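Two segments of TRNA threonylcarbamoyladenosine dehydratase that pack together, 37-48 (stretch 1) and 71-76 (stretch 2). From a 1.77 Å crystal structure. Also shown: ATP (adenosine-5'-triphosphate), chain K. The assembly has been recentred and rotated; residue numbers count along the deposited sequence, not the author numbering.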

# COMPACT_ATOMS: atom_id res chain seq x y z
N GLY B 37 8.59 -11.18 9.95
CA GLY B 37 7.37 -10.58 10.46
C GLY B 37 6.37 -10.32 9.34
O GLY B 37 6.56 -9.40 8.55
N ILE B 38 5.31 -11.11 9.28
CA ILE B 38 4.33 -11.05 8.20
C ILE B 38 3.04 -10.42 8.74
O ILE B 38 1.94 -10.96 8.58
N GLY B 39 3.16 -9.23 9.31
CA GLY B 39 2.01 -8.56 9.90
C GLY B 39 1.57 -7.32 9.16
O GLY B 39 1.49 -7.29 7.92
N GLY B 40 1.28 -6.27 9.94
CA GLY B 40 0.71 -5.05 9.39
C GLY B 40 1.62 -4.39 8.38
O GLY B 40 1.15 -3.76 7.43
N VAL B 41 2.92 -4.56 8.55
CA VAL B 41 3.91 -4.06 7.60
C VAL B 41 4.42 -5.16 6.68
O VAL B 41 4.44 -5.01 5.45
N GLY B 42 4.82 -6.30 7.25
CA GLY B 42 5.52 -7.30 6.47
C GLY B 42 4.66 -8.03 5.44
O GLY B 42 5.17 -8.49 4.42
N SER B 43 3.35 -8.17 5.71
CA SER B 43 2.51 -8.88 4.75
C SER B 43 2.43 -8.12 3.43
O SER B 43 2.51 -8.73 2.35
N TRP B 44 2.35 -6.79 3.50
CA TRP B 44 2.36 -5.97 2.30
C TRP B 44 3.74 -5.90 1.67
O TRP B 44 3.85 -5.86 0.44
N ALA B 45 4.82 -5.90 2.47
CA ALA B 45 6.14 -5.99 1.86
C ALA B 45 6.26 -7.27 1.03
O ALA B 45 6.78 -7.26 -0.09
N ALA B 46 5.77 -8.38 1.58
CA ALA B 46 5.88 -9.65 0.88
C ALA B 46 5.10 -9.61 -0.42
O ALA B 46 5.59 -10.09 -1.46
N GLU B 47 3.89 -9.03 -0.38
CA GLU B 47 3.07 -8.81 -1.57
C GLU B 47 3.84 -8.01 -2.61
O GLU B 47 3.90 -8.38 -3.79
N ALA B 48 4.43 -6.90 -2.20
CA ALA B 48 5.12 -6.04 -3.14
C ALA B 48 6.33 -6.73 -3.78
O ALA B 48 6.62 -6.54 -4.97
N ASN B 71 -7.93 -5.12 9.96
CA ASN B 71 -7.79 -3.72 9.62
C ASN B 71 -6.49 -3.41 8.90
O ASN B 71 -6.40 -2.31 8.36
N ARG B 72 -5.49 -4.31 8.89
CA ARG B 72 -4.19 -3.90 8.39
C ARG B 72 -3.30 -4.98 7.77
O ARG B 72 -2.15 -4.66 7.48
N GLN B 73 -3.76 -6.21 7.53
CA GLN B 73 -2.91 -7.30 7.03
C GLN B 73 -3.56 -7.97 5.82
O GLN B 73 -4.74 -8.33 5.84
N ILE B 74 -2.78 -8.11 4.75
CA ILE B 74 -3.38 -8.50 3.48
C ILE B 74 -3.94 -9.92 3.50
O ILE B 74 -4.83 -10.24 2.70
N HIS B 75 -3.44 -10.77 4.37
CA HIS B 75 -3.87 -12.16 4.47
C HIS B 75 -5.05 -12.36 5.42
O HIS B 75 -5.53 -13.50 5.55
N ALA B 76 -5.53 -11.30 6.06
CA ALA B 76 -6.57 -11.41 7.08
C ALA B 76 -7.91 -11.41 6.36
O ALA B 76 -8.44 -10.37 5.96

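The most unusual feature of this contact is that ATP bridges it: one phosphate oxygen, O2A, accepts hydrogen bonds from both stretches, from Gly-40 N at 2.7 Å and, weakly, from Arg-72 NE at 3.4 Å. Gly-39 and Gly-40 make room for the nucleotide. An ideal CB on Gly-39 would lie 1.9 Å from ATP O5'. An ideal CB on Gly-40 would lie 2.4 Å from ATP O2A. Stretch 2 reaches the nucleotide with side chains. Arg-72 (chi1 p) extends its guanidinium so that NH2 donates to ATP O3A at 2.6 Å, while NH1 reaches Asn-71 OD1 at 2.9 Å. Gln-73 (m, then t) sends NE2 to ATP O2B at 3.0 Å.

Away from the phosphates, Ile-74 makes the largest contribution to the contact, pointing toward stretch 1 with chi1 and chi2 both t. Its CB sits 3.6 Å from the centroid of the six-membered ring of Trp-44, almost on the ring normal, a CH-pi contact that suits a branched aliphatic chain over a flat aromatic face. Its CD1 continues to Trp-44 CZ3 at 3.6 Å and Glu-47 CD at 3.3 Å; the carboxylate oxygens of Glu-47 find hydrogen bonds elsewhere in the structure. Trp-44 (chi1 m) starts sideways, but its indole swings nearer, and NE1 donates to Arg-72 O at 2.8 Å. The same residue thus offers a greasy face and a polar edge.

Ser-43, in the p rotamer, points toward stretch 2. Its small hydroxyl both gives and receives: OG donates to Gly-39 O at 2.7 Å and accepts from Ile-74 N at 3.2 Å, tying this part of stretch 1 to the facing loop. His-75 (p) lies on the other side of Ser-43 from Trp-44, its NE2 donating to Ile-38 O at 2.9 Å, with CD2 packed 3.6 Å from Ser-43 CB.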

# COMPACT_ATOMS: atom_id res chain seq x y z
CB ILE B 38 4.13 -12.46 7.60
CG1 ILE B 38 5.48 -13.11 7.28
CG2 ILE B 38 3.28 -12.42 6.34
CD1 ILE B 38 6.36 -12.27 6.39
CB VAL B 41 5.08 -3.37 8.35
CG1 VAL B 41 6.18 -3.01 7.40
CG2 VAL B 41 4.59 -2.16 9.03
CB SER B 43 1.12 -9.15 5.33
OG SER B 43 0.37 -7.96 5.51
CB TRP B 44 1.85 -4.55 2.59
CG TRP B 44 0.58 -4.58 3.30
CD1 TRP B 44 0.42 -4.58 4.63
CD2 TRP B 44 -0.75 -4.66 2.73
NE1 TRP B 44 -0.89 -4.63 4.95
CE2 TRP B 44 -1.64 -4.68 3.82
CE3 TRP B 44 -1.26 -4.68 1.43
CZ2 TRP B 44 -3.02 -4.76 3.65
CZ3 TRP B 44 -2.62 -4.74 1.25
CH2 TRP B 44 -3.49 -4.78 2.36
CB ALA B 45 7.22 -5.92 2.95
CB ALA B 46 5.39 -10.78 1.79
CB GLU B 47 1.77 -8.10 -1.18
CG GLU B 47 0.83 -7.79 -2.35
CD GLU B 47 -0.11 -8.93 -2.67
OE1 GLU B 47 -0.00 -9.98 -2.00
OE2 GLU B 47 -0.97 -8.76 -3.58
CB ALA B 48 5.54 -4.76 -2.43
CB ASN B 71 -7.88 -2.84 10.85
CG ASN B 71 -6.74 -3.08 11.85
OD1 ASN B 71 -6.34 -4.22 12.07
ND2 ASN B 71 -6.20 -1.99 12.43
CB ARG B 72 -3.40 -3.26 9.55
CG ARG B 72 -3.03 -4.29 10.61
CD ARG B 72 -2.82 -3.67 11.96
NE ARG B 72 -2.26 -4.58 12.95
CZ ARG B 72 -2.96 -5.41 13.71
NH1 ARG B 72 -4.27 -5.50 13.59
NH2 ARG B 72 -2.34 -6.17 14.58
CB GLN B 73 -2.63 -8.31 8.16
CG GLN B 73 -2.07 -7.60 9.39
CD GLN B 73 -1.58 -8.52 10.51
OE1 GLN B 73 -1.31 -9.69 10.32
NE2 GLN B 73 -1.42 -7.95 11.67
CB ILE B 74 -2.34 -8.31 2.37
CG1 ILE B 74 -3.01 -8.37 0.98
CG2 ILE B 74 -1.25 -9.32 2.51
CD1 ILE B 74 -2.11 -8.03 -0.15
CB HIS B 75 -2.72 -13.05 4.94
CG HIS B 75 -2.04 -12.52 6.16
ND1 HIS B 75 -2.69 -12.34 7.37
CD2 HIS B 75 -0.78 -12.07 6.34
CE1 HIS B 75 -1.84 -11.80 8.24
NE2 HIS B 75 -0.68 -11.63 7.63
CB ALA B 76 -6.44 -10.29 8.11
PG ATP K . -1.41 -8.74 17.37
O1G ATP K . -2.66 -8.08 17.88
O2G ATP K . -1.59 -10.17 16.92
O3G ATP K . -0.19 -8.48 18.22
PB ATP K . 0.19 -8.18 15.09
O1B ATP K . 1.41 -8.27 15.97
O2B ATP K . -0.10 -9.22 14.01
O3B ATP K . -1.12 -7.95 16.00
PA ATP K . 1.50 -6.16 13.63
O1A ATP K . 2.27 -5.43 14.72
O2A ATP K . 0.96 -5.37 12.46
O3A ATP K . 0.20 -6.76 14.35
O5' ATP K . 2.32 -7.45 13.08
C5' ATP K . 3.64 -7.83 13.54
C4' ATP K . 4.15 -9.18 13.04
O4' ATP K . 5.57 -9.40 13.34
C3' ATP K . 3.41 -10.35 13.66
O3' ATP K . 2.83 -11.22 12.67
C2' ATP K . 4.47 -11.09 14.45
O2' ATP K . 4.22 -12.48 14.53
C1' ATP K . 5.76 -10.79 13.71
N9 ATP K . 6.95 -11.14 14.55
C8 ATP K . 7.11 -10.70 15.83
N7 ATP K . 8.25 -11.16 16.40
C5 ATP K . 8.85 -11.92 15.48
C6 ATP K . 10.11 -12.67 15.45
N6 ATP K . 10.88 -12.69 16.54
N1 ATP K . 10.45 -13.35 14.35
C2 ATP K . 9.65 -13.35 13.26
N3 ATP K . 8.48 -12.68 13.21
C4 ATP K . 8.02 -11.93 14.27